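Local structure of protease Do-like 2, chloroplastic (Arabidopsis thaliana, 4FLN) at the interface of chains A and B and the interface of chains A and C. The protein is a chloroplast serine protease that makes the primary cleavage of the photodamaged D1 protein of photosystem II. Numbering follows the deposited sequence. Chains: chain A/B/C, Protease Do-like 2, chloroplastic.

Contact 1 and contact 2 lie about 15 Å apart, measured between the centres of their C-alpha atoms, and both use the second PDZ domain of chain A. In contact 1 that domain meets the first PDZ domain of chain B; in contact 2 it meets the protease domain of chain C. The two share no residue, yet the stretch from the end of strand 417-422 through 3-10 helix 426-428 to A:Tyr431 serves both, A:Val422 to A:Ala424 facing chain C and A:Val427 to A:Tyr431 facing chain B. One short stretch thus ties three subunits together, in keeping with a PDZ module that takes part in building the hexameric resting state.

Contact 1: the interface of chains A and B. Residues chain A 427-429, 431, 476; chain B 264, 266-267.
B:Asn264, which buries 44 Å² here, turns one face of its amide to the ring of A:Tyr431 and points its NH2 edge at two backbone carbonyls of chain A. Its ND2 group donates to the carbonyl of A:Ile429, N to O 2.9 Å, in that carbonyl's plane and fairly straight at 160°. A second donation goes from ND2 to A:Val427 O at 3.1 Å, more bent and tilted from the carbonyl plane. Both acceptors lie close to the plane of the amide. At its other end, OD1 caps the N-terminus of helix 265-271: B:Leu267 N, 3.2 Å away, lies on a lone pair of OD1, while B:Ala266 N comes in from above the carbonyl plane. With CG anti to the backbone N (chi1 -179°), these bonds hold the amide in the orientation in which NH2 meets chain A. With an alanine at B:Asn264, the carbonyls of A:Val427 and A:Ile429 would probably lose their donor and the helix start its cap.

The ring of A:Tyr431 lies nearly parallel to the amide, 19° between planes, the amide shifted towards its hydroxyl end and not over its centre; CZ is 3.7 Å from B:Asn264 CB. The hydroxyl OH accepts from A:Val476 N and donates to A:Val476 O at 2.8 Å, which holds the ring where B:Leu267 CG packs on OH. A:Val476 adds an apolar rim, its CG2 3.9 Å from B:Leu267 CD2.

Chain A contributes 3-10 helix 426-428, the loop after it and strand 474-478 of its second PDZ domain; chain B contributes the start of helix 265-271 in its first. Repeated with the chains exchanged, this PDZ–PDZ contact helps to hold the hexamer.

Contact 2: the interface of chains A and C. Residues chain A 422-424, 493; chain C 56, 58, 71, 97.
The polar part of this contact sets C:Gln71 against the backbone of chain A and beside a tyrosine. Extended beyond CG (chi2 -177°), the glutamine carries its amide across to the stretch A:Val422 to A:Ala424. Its OE1 receives a weak hydrogen bond from the backbone N of A:Ala424, 3.4 Å long though almost straight at 175°. Within its own chain the phenol OH of A:Tyr493 donates to A:Ala424 O at 2.9 Å; C:Gln71 OE1, 3.1 Å from A:Tyr493 OH, could compete for that hydrogen. The NE2 end of the amide faces the carbonyl of A:Val422, but the modelled separation is too short for its bonding to be trusted.

The packing centres on A:Tyr493, which buries 56 Å² against chain C. Its ring stands nearly perpendicular to the C:Gln71 amide, the planes 88° apart, and the two side chains cross at about a right angle. Within chain A, A:Leu423 CB lies over the centre of one ring face, 3.7 Å above it, backing the ring from its own subunit. Across the interface, the methyl CG2 of C:Thr97, anti to the backbone N, points at the hydroxyl end of the ring and lies 3.7 Å from A:Tyr493 CZ. C:Thr58 meets the ring through its hydroxyl, OG1 lying 3.6 Å from CE2.

The threonines are themselves coupled: C:Thr58 OG1 and C:Thr97 OG1 share a hydrogen bond of 2.8 Å, which may steady both side chains beside the tyrosine. Away from the ring, A:Ala424 CB makes a looser methyl contact with CG2 of C:Thr56.

Chain A contributes the end of strand 417-422, the following loop and the segment after helix 479-490, whereas chain C contributes the end of strand 50-57 and neighbouring loops of its protease domain. Repeated by its twin with the chains exchanged, this PDZ–protease interface helps to hold the hexamer.

Contact 1: the interface of chains A and B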
ATOM      1  N   VAL A 427     -20.864 -13.860 -37.705  1.00 36.87           N
ATOM      2  CA  VAL A 427     -20.528 -12.841 -38.698  1.00 44.15           C
ATOM      3  C   VAL A 427     -19.254 -12.070 -38.361  1.00 44.26           C
ATOM      4  O   VAL A 427     -18.480 -11.730 -39.244  1.00 43.69           O
ATOM      5  CB  VAL A 427     -21.693 -11.835 -38.942  1.00 42.44           C
ATOM      6  CG1 VAL A 427     -22.876 -12.537 -39.581  1.00 42.37           C
ATOM      7  CG2 VAL A 427     -22.109 -11.148 -37.642  1.00 36.46           C
ATOM      8  N   ASN A 428     -19.044 -11.788 -37.082  1.00 50.07           N
ATOM      9  CA  ASN A 428     -17.912 -10.961 -36.666  1.00 54.41           C
ATOM     10  C   ASN A 428     -16.656 -11.731 -36.269  1.00 52.00           C
ATOM     11  O   ASN A 428     -15.709 -11.156 -35.735  1.00 44.28           O
ATOM     12  CB  ASN A 428     -18.310  -9.945 -35.601  1.00 43.97           C
ATOM     13  CG  ASN A 428     -18.810 -10.590 -34.351  1.00 49.10           C
ATOM     14  OD1 ASN A 428     -18.261 -11.594 -33.893  1.00 50.35           O
ATOM     15  ND2 ASN A 428     -19.860 -10.016 -33.776  1.00 51.62           N
ATOM     16  N   ILE A 429     -16.666 -13.039 -36.487  1.00 52.07           N
ATOM     17  CA  ILE A 429     -15.550 -13.858 -36.051  1.00 51.58           C
ATOM     18  C   ILE A 429     -14.259 -13.218 -36.546  1.00 42.31           C
ATOM     19  O   ILE A 429     -14.143 -12.843 -37.709  1.00 39.37           O
ATOM     20  CB  ILE A 429     -15.666 -15.314 -36.576  1.00 63.44           C
ATOM     21  CG1 ILE A 429     -14.780 -16.247 -35.757  1.00 69.52           C
ATOM     22  CG2 ILE A 429     -15.299 -15.400 -38.050  1.00 57.09           C
ATOM     23  CD1 ILE A 429     -15.044 -16.170 -34.277  1.00 74.92           C
ATOM     24  N   TYR A 431     -13.065 -10.370 -35.358  1.00 44.74           N
ATOM     25  CA  TYR A 431     -13.121  -8.999 -34.865  1.00 44.84           C
ATOM     26  C   TYR A 431     -13.486  -8.868 -33.384  1.00 52.32           C
ATOM     27  O   TYR A 431     -13.607  -7.750 -32.884  1.00 49.97           O
ATOM     28  CB  TYR A 431     -14.094  -8.164 -35.692  1.00 39.37           C
ATOM     29  CG  TYR A 431     -13.872  -8.220 -37.181  1.00 34.66           C
ATOM     30  CD1 TYR A 431     -12.590  -8.137 -37.720  1.00 36.53           C
ATOM     31  CD2 TYR A 431     -14.951  -8.353 -38.049  1.00 30.23           C
ATOM     32  CE1 TYR A 431     -12.391  -8.184 -39.087  1.00 33.82           C
ATOM     33  CE2 TYR A 431     -14.766  -8.395 -39.412  1.00 37.42           C
ATOM     34  CZ  TYR A 431     -13.487  -8.310 -39.924  1.00 41.87           C
ATOM     35  OH  TYR A 431     -13.309  -8.351 -41.277  1.00 46.48           O
ATOM     36  N   VAL A 476     -14.094  -5.980 -42.211  1.00 35.60           N
ATOM     37  CA  VAL A 476     -15.002  -6.169 -43.343  1.00 30.16           C
ATOM     38  C   VAL A 476     -16.090  -7.177 -43.006  1.00 39.94           C
ATOM     39  O   VAL A 476     -15.809  -8.264 -42.505  1.00 48.47           O
ATOM     40  CB  VAL A 476     -14.224  -6.655 -44.572  1.00 35.90           C
ATOM     41  CG1 VAL A 476     -15.162  -7.269 -45.620  1.00 34.70           C
ATOM     42  CG2 VAL A 476     -13.400  -5.513 -45.146  1.00 43.70           C
TER
ATOM     43  N   ASN B 264     -11.266 -13.558 -40.425  1.00 48.87           N
ATOM     44  CA  ASN B 264     -12.641 -13.380 -40.869  1.00 44.96           C
ATOM     45  C   ASN B 264     -12.888 -13.710 -42.331  1.00 47.24           C
ATOM     46  O   ASN B 264     -12.171 -13.247 -43.206  1.00 53.68           O
ATOM     47  CB  ASN B 264     -13.123 -11.966 -40.585  1.00 42.38           C
ATOM     48  CG  ASN B 264     -14.545 -11.763 -41.012  1.00 44.54           C
ATOM     49  OD1 ASN B 264     -14.816 -11.442 -42.169  1.00 50.33           O
ATOM     50  ND2 ASN B 264     -15.473 -11.976 -40.088  1.00 37.09           N
ATOM     51  N   ALA B 266     -15.176 -12.833 -44.559  1.00 47.76           N
ATOM     52  CA  ALA B 266     -15.539 -11.754 -45.477  1.00 47.13           C
ATOM     53  C   ALA B 266     -14.321 -10.917 -45.876  1.00 42.96           C
ATOM     54  O   ALA B 266     -14.145 -10.568 -47.044  1.00 36.96           O
ATOM     55  CB  ALA B 266     -16.631 -10.883 -44.869  1.00 45.67           C
ATOM     56  N   LEU B 267     -13.479 -10.605 -44.902  1.00 28.90           N
ATOM     57  CA  LEU B 267     -12.192 -10.018 -45.212  1.00 32.63           C
ATOM     58  C   LEU B 267     -11.546 -10.786 -46.352  1.00 33.88           C
ATOM     59  O   LEU B 267     -11.319 -10.247 -47.431  1.00 36.30           O
ATOM     60  CB  LEU B 267     -11.278 -10.075 -44.000  1.00 36.92           C
ATOM     61  CG  LEU B 267     -10.705  -8.741 -43.564  1.00 40.78           C
ATOM     62  CD1 LEU B 267      -9.497  -9.008 -42.703  1.00 43.95           C
ATOM     63  CD2 LEU B 267     -10.357  -7.875 -44.776  1.00 37.39           C
TER

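Contact 2: the interface of chains A and C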
ATOM      1  N   VAL A 422     -17.331  -5.457 -29.464  1.00 36.79           N
ATOM      2  CA  VAL A 422     -17.943  -6.330 -30.445  1.00 37.23           C
ATOM      3  C   VAL A 422     -18.656  -7.460 -29.719  1.00 42.50           C
ATOM      4  O   VAL A 422     -18.060  -8.120 -28.873  1.00 42.06           O
ATOM      5  CB  VAL A 422     -16.888  -6.971 -31.341  1.00 39.14           C
ATOM      6  CG1 VAL A 422     -17.540  -7.968 -32.281  1.00 45.51           C
ATOM      7  CG2 VAL A 422     -16.125  -5.914 -32.099  1.00 33.03           C
ATOM      8  N   LEU A 423     -19.913  -7.711 -30.072  1.00 46.37           N
ATOM      9  CA  LEU A 423     -20.651  -8.800 -29.444  1.00 48.60           C
ATOM     10  C   LEU A 423     -20.430 -10.044 -30.279  1.00 45.63           C
ATOM     11  O   LEU A 423     -20.955 -10.150 -31.386  1.00 47.97           O
ATOM     12  CB  LEU A 423     -22.146  -8.490 -29.435  1.00 41.72           C
ATOM     13  CG  LEU A 423     -22.581  -7.187 -28.782  1.00 46.05           C
ATOM     14  CD1 LEU A 423     -24.081  -6.943 -28.993  1.00 43.21           C
ATOM     15  CD2 LEU A 423     -22.221  -7.221 -27.313  1.00 45.72           C
ATOM     16  N   ALA A 424     -19.696 -11.005 -29.725  1.00 40.09           N
ATOM     17  CA  ALA A 424     -19.228 -12.141 -30.514  1.00 41.80           C
ATOM     18  C   ALA A 424     -20.370 -12.876 -31.195  1.00 44.71           C
ATOM     19  O   ALA A 424     -21.453 -13.031 -30.635  1.00 50.87           O
ATOM     20  CB  ALA A 424     -18.388 -13.093 -29.675  1.00 34.33           C
ATOM     21  N   TYR A 493     -28.100 -11.395 -26.776  1.00 81.39           N
ATOM     22  CA  TYR A 493     -27.088 -10.759 -25.931  1.00 82.67           C
ATOM     23  C   TYR A 493     -27.415  -9.959 -24.638  1.00 80.43           C
ATOM     24  O   TYR A 493     -26.545  -9.853 -23.774  1.00 78.74           O
ATOM     25  CB  TYR A 493     -26.166  -9.925 -26.827  1.00 69.68           C
ATOM     26  CG  TYR A 493     -24.864 -10.618 -27.108  1.00 51.48           C
ATOM     27  CD1 TYR A 493     -24.637 -11.264 -28.317  1.00 41.73           C
ATOM     28  CD2 TYR A 493     -23.866 -10.648 -26.140  1.00 48.30           C
ATOM     29  CE1 TYR A 493     -23.426 -11.916 -28.556  1.00 46.35           C
ATOM     30  CE2 TYR A 493     -22.669 -11.291 -26.361  1.00 48.94           C
ATOM     31  CZ  TYR A 493     -22.448 -11.922 -27.566  1.00 51.04           C
ATOM     32  OH  TYR A 493     -21.237 -12.544 -27.757  1.00 52.69           O
TER
ATOM     33  N   THR C  56     -15.333 -17.094 -25.536  1.00 38.59           N
ATOM     34  CA  THR C  56     -15.918 -15.813 -25.169  1.00 34.26           C
ATOM     35  C   THR C  56     -17.017 -16.048 -24.138  1.00 35.97           C
ATOM     36  O   THR C  56     -18.011 -16.703 -24.425  1.00 38.94           O
ATOM     37  CB  THR C  56     -16.472 -15.056 -26.413  1.00 56.11           C
ATOM     38  OG1 THR C  56     -15.458 -14.966 -27.429  1.00 66.60           O
ATOM     39  CG2 THR C  56     -16.929 -13.660 -26.036  1.00 36.76           C
ATOM     40  N   THR C  58     -19.975 -14.681 -21.616  1.00 62.77           N
ATOM     41  CA  THR C  58     -20.902 -13.626 -21.249  1.00 53.69           C
ATOM     42  C   THR C  58     -21.712 -14.144 -20.081  1.00 51.83           C
ATOM     43  O   THR C  58     -22.561 -15.006 -20.264  1.00 58.95           O
ATOM     44  CB  THR C  58     -21.879 -13.333 -22.401  1.00 50.15           C
ATOM     45  OG1 THR C  58     -21.149 -13.129 -23.615  1.00 64.65           O
ATOM     46  CG2 THR C  58     -22.713 -12.100 -22.104  1.00 44.99           C
ATOM     47  N   GLN C  71     -18.743  -9.068 -21.638  1.00 45.09           N
ATOM     48  CA  GLN C  71     -18.105 -10.239 -22.214  1.00 55.80           C
ATOM     49  C   GLN C  71     -16.594 -10.047 -22.220  1.00 65.92           C
ATOM     50  O   GLN C  71     -16.109  -8.939 -22.420  1.00 79.40           O
ATOM     51  CB  GLN C  71     -18.587 -10.470 -23.643  1.00 55.60           C
ATOM     52  CG  GLN C  71     -17.663  -9.860 -24.682  1.00 67.56           C
ATOM     53  CD  GLN C  71     -18.178 -10.024 -26.096  1.00 82.45           C
ATOM     54  OE1 GLN C  71     -18.826 -11.024 -26.432  1.00 74.11           O
ATOM     55  NE2 GLN C  71     -17.901  -9.029 -26.935  1.00 87.83           N
ATOM     56  N   THR C  97     -20.449 -17.856 -24.920  1.00 53.56           N
ATOM     57  CA  THR C  97     -21.126 -17.390 -26.118  1.00 51.49           C
ATOM     58  C   THR C  97     -20.577 -18.059 -27.390  1.00 60.94           C
ATOM     59  O   THR C  97     -21.341 -18.385 -28.299  1.00 64.55           O
ATOM     60  CB  THR C  97     -21.057 -15.885 -26.243  1.00 48.03           C
ATOM     61  OG1 THR C  97     -21.885 -15.297 -25.235  1.00 39.13           O
ATOM     62  CG2 THR C  97     -21.569 -15.479 -27.604  1.00 61.89           C
TER